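Local coordinates for endoglucanase A (Clostridium longisporum, PDB 6Q1I), which hydrolyses internal beta-1,4-glucosidic linkages in barley beta-glucan, lichenan and carboxymethylcellulose, also attacks xylan, and prefers the longer cellooligosaccharides, at residues 264-269 against 305-310. Residues are numbered along the deposited sequence; the frame is centred on the assembly and turned at random. Where two conformers were deposited one is given.
Sequences VELDSY and TAAQKR
Two consecutive outer helices of the TIM-barrel catalytic domain of glycosyl hydrolase family 5, 256-275 and 293-309, meet here on the outside of the eight-stranded parallel sheet; between them the chain passes through barrel strand 280-285. The CA atoms come nearest at Leu266 and Ala307, 6.6 Å apart. Apolar packing comes first. Leu266, with CG anti to its carbonyl carbon (chi1 -66°), sends CD1 across to the CB of Ala306 at 3.5 Å, a tight carbon pair, and past it to the backbone N of Ala307. The same leucine also touches Ile282, so it meets both the second helix and the barrel strand. Leu266 CB rests against Arg310 CD at 3.7 Å.

The polar part is a salt bridge between Asp267 and Arg310. Arg310, extended from CG to NE, turns back along its own helix and presents its NE/NH2 side to Asp267. Arg310 NE (2.7 Å) and NH2 (3.0 Å) both donate to Asp267 OD1, the NE bond the straighter and the NH2 bond more bent. That oxygen lies close to the guanidinium plane, yet the donors approach it from above the carboxylate plane, the two groups being tilted 35° apart. A third bond fixes the guanidinium's rotation: Arg310 NH1 reaches back to the carbonyl O of Ala306 at 2.9 Å, nearly straight at 160°, from above the carbonyl plane.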
ATOM      1  N   VAL A 264       8.747  18.824  -6.849  1.00 11.46           N
ATOM      2  CA  VAL A 264      10.128  18.340  -6.777  1.00 12.08           C
ATOM      3  C   VAL A 264      10.182  16.950  -6.154  1.00 11.01           C
ATOM      4  O   VAL A 264      10.958  16.086  -6.585  1.00 10.84           O
ATOM      5  CB  VAL A 264      11.005  19.358  -6.021  1.00 15.24           C
ATOM      6  CG1 VAL A 264      12.366  18.764  -5.692  1.00 18.79           C
ATOM      7  CG2 VAL A 264      11.161  20.629  -6.857  1.00 17.77           C
ATOM      8  N   GLU A 265       9.365  16.714  -5.128  1.00 10.23           N
ATOM      9  CA  GLU A 265       9.315  15.395  -4.499  1.00  9.24           C
ATOM     10  C   GLU A 265       8.859  14.330  -5.496  1.00  9.25           C
ATOM     11  O   GLU A 265       9.482  13.264  -5.620  1.00  9.60           O
ATOM     12  CB  GLU A 265       8.383  15.459  -3.288  1.00 10.55           C
ATOM     13  CG  GLU A 265       8.159  14.126  -2.598  1.00 10.50           C
ATOM     14  CD  GLU A 265       7.235  14.224  -1.392  1.00 11.80           C
ATOM     15  OE1 GLU A 265       6.927  15.355  -0.952  1.00 14.40           O
ATOM     16  OE2 GLU A 265       6.787  13.166  -0.905  1.00 13.70           O
ATOM     17  N   LEU A 266       7.774  14.599  -6.224  1.00  9.75           N
ATOM     18  CA  LEU A 266       7.272  13.618  -7.181  1.00 10.30           C
ATOM     19  C   LEU A 266       8.255  13.403  -8.326  1.00  9.16           C
ATOM     20  O   LEU A 266       8.410  12.274  -8.807  1.00  9.97           O
ATOM     21  CB  LEU A 266       5.893  14.042  -7.690  1.00 10.47           C
ATOM     22  CG  LEU A 266       4.791  14.042  -6.627  1.00 10.96           C
ATOM     23  CD1 LEU A 266       3.532  14.722  -7.160  1.00 12.05           C
ATOM     24  CD2 LEU A 266       4.489  12.609  -6.160  1.00 12.47           C
ATOM     25  N   ASP A 267       8.925  14.472  -8.775  1.00  9.40           N
ATOM     26  CA  ASP A 267       9.998  14.318  -9.755  1.00 10.64           C
ATOM     27  C   ASP A 267      11.070  13.355  -9.242  1.00  9.71           C
ATOM     28  O   ASP A 267      11.584  12.522  -9.997  1.00 11.33           O
ATOM     29  CB  ASP A 267      10.662  15.670 -10.057  1.00 11.90           C
ATOM     30  CG  ASP A 267       9.846  16.565 -10.979  1.00 15.42           C
ATOM     31  OD1 ASP A 267       8.862  16.108 -11.593  1.00 17.13           O
ATOM     32  OD2 ASP A 267      10.233  17.749 -11.090  1.00 18.04           O
ATOM     33  N   SER A 268      11.440  13.477  -7.965  1.00  9.47           N
ATOM     34  CA  SER A 268      12.480  12.604  -7.423  1.00 10.22           C
ATOM     35  C   SER A 268      12.054  11.139  -7.457  1.00  9.60           C
ATOM     36  O   SER A 268      12.873  10.258  -7.744  1.00 10.08           O
ATOM     37  CB  SER A 268      12.894  13.040  -6.012  1.00 11.08           C
ATOM     38  OG  SER A 268      11.995  12.569  -5.016  1.00 11.48           O
ATOM     39  N   TYR A 269      10.773  10.857  -7.210  1.00  8.95           N
ATOM     40  CA  TYR A 269      10.298   9.479  -7.298  1.00  9.41           C
ATOM     41  C   TYR A 269      10.343   8.987  -8.740  1.00 10.36           C
ATOM     42  O   TYR A 269      10.903   7.923  -9.030  1.00 10.61           O
ATOM     43  CB  TYR A 269       8.874   9.365  -6.751  1.00  9.57           C
ATOM     44  CG  TYR A 269       8.680   9.803  -5.308  1.00  9.80           C
ATOM     45  CD1 TYR A 269       9.745   9.854  -4.408  1.00 10.15           C
ATOM     46  CD2 TYR A 269       7.430  10.184  -4.854  1.00 10.79           C
ATOM     47  CE1 TYR A 269       9.559  10.258  -3.097  1.00 10.50           C
ATOM     48  CE2 TYR A 269       7.231  10.578  -3.539  1.00 10.55           C
ATOM     49  CZ  TYR A 269       8.299  10.622  -2.669  1.00 10.20           C
ATOM     50  OH  TYR A 269       8.111  11.022  -1.364  1.00 12.05           O
ATOM     51  N   THR A 305      -3.143  15.134  -9.655  1.00  9.54           N
ATOM     52  CA  THR A 305      -2.802  15.682 -10.968  1.00 10.21           C
ATOM     53  C   THR A 305      -1.302  15.588 -11.218  1.00  9.52           C
ATOM     54  O   THR A 305      -0.863  15.126 -12.274  1.00 10.32           O
ATOM     55  CB  THR A 305      -3.251  17.144 -11.083  1.00 11.67           C
ATOM     56  OG1 THR A 305      -4.665  17.252 -10.893  1.00 13.74           O
ATOM     57  CG2 THR A 305      -2.915  17.702 -12.461  1.00 12.28           C
ATOM     58  N   ALA A 306      -0.501  16.000 -10.239  1.00  9.50           N
ATOM     59  CA  ALA A 306       0.947  16.010 -10.406  1.00 10.47           C
ATOM     60  C   ALA A 306       1.497  14.598 -10.548  1.00  9.77           C
ATOM     61  O   ALA A 306       2.390  14.341 -11.365  1.00 10.69           O
ATOM     62  CB  ALA A 306       1.594  16.710  -9.212  1.00 10.41           C
ATOM     63  N   ALA A 307       0.973  13.661  -9.768  1.00  9.63           N
ATOM     64  CA  ALA A 307       1.439  12.287  -9.872  1.00  9.21           C
ATOM     65  C   ALA A 307       1.028  11.673 -11.202  1.00  9.10           C
ATOM     66  O   ALA A 307       1.840  11.027 -11.876  1.00  9.19           O
ATOM     67  CB  ALA A 307       0.878  11.479  -8.716  1.00 10.00           C
ATOM     68  N   GLN A 308      -0.230  11.862 -11.600  1.00  9.31           N
ATOM     69  CA  GLN A 308      -0.704  11.259 -12.841  1.00  9.51           C
ATOM     70  C   GLN A 308      -0.033  11.867 -14.071  1.00  9.87           C
ATOM     71  O   GLN A 308       0.217  11.149 -15.047  1.00 10.47           O
ATOM     72  CB  GLN A 308      -2.227  11.336 -12.890  1.00 10.63           C
ATOM     73  CG  GLN A 308      -2.885  10.311 -11.973  1.00 10.66           C
ATOM     74  CD  GLN A 308      -2.710   8.918 -12.518  1.00 10.13           C
ATOM     75  OE1 GLN A 308      -3.418   8.516 -13.438  1.00 10.88           O
ATOM     76  NE2 GLN A 308      -1.726   8.190 -11.997  1.00 11.87           N
ATOM     77  N   LYS A 309       0.277  13.168 -14.057  1.00 10.84           N
ATOM     78  CA  LYS A 309       1.041  13.773 -15.148  0.74 12.01           C
ATOM     79  C   LYS A 309       2.393  13.100 -15.324  1.00 11.21           C
ATOM     80  O   LYS A 309       2.960  13.114 -16.421  1.00 13.46           O
ATOM     81  CB  LYS A 309       1.270  15.262 -14.870  0.74 13.94           C
ATOM     82  CG  LYS A 309       0.085  16.157 -15.184  0.74 15.54           C
ATOM     83  CD  LYS A 309       0.401  17.629 -14.906  0.74 18.58           C
ATOM     84  CE  LYS A 309      -0.738  18.546 -15.336  0.74 22.16           C
ATOM     85  NZ  LYS A 309      -0.546  19.948 -14.868  0.74 24.19           N
ATOM     86  N   ARG A 310       2.931  12.538 -14.246  1.00 10.23           N
ATOM     87  CA  ARG A 310       4.210  11.846 -14.241  1.00 10.22           C
ATOM     88  C   ARG A 310       4.071  10.339 -14.412  1.00 11.02           C
ATOM     89  O   ARG A 310       5.082   9.630 -14.371  1.00 12.43           O
ATOM     90  CB  ARG A 310       4.947  12.161 -12.932  1.00 11.02           C
ATOM     91  CG  ARG A 310       5.409  13.610 -12.841  1.00 11.32           C
ATOM     92  CD  ARG A 310       5.729  14.032 -11.409  1.00 12.32           C
ATOM     93  NE  ARG A 310       6.325  15.358 -11.365  1.00 13.14           N
ATOM     94  CZ  ARG A 310       5.647  16.502 -11.441  1.00 13.24           C
ATOM     95  NH1 ARG A 310       4.323  16.505 -11.554  1.00 14.27           N
ATOM     96  NH2 ARG A 310       6.302  17.653 -11.411  1.00 15.92           N
TER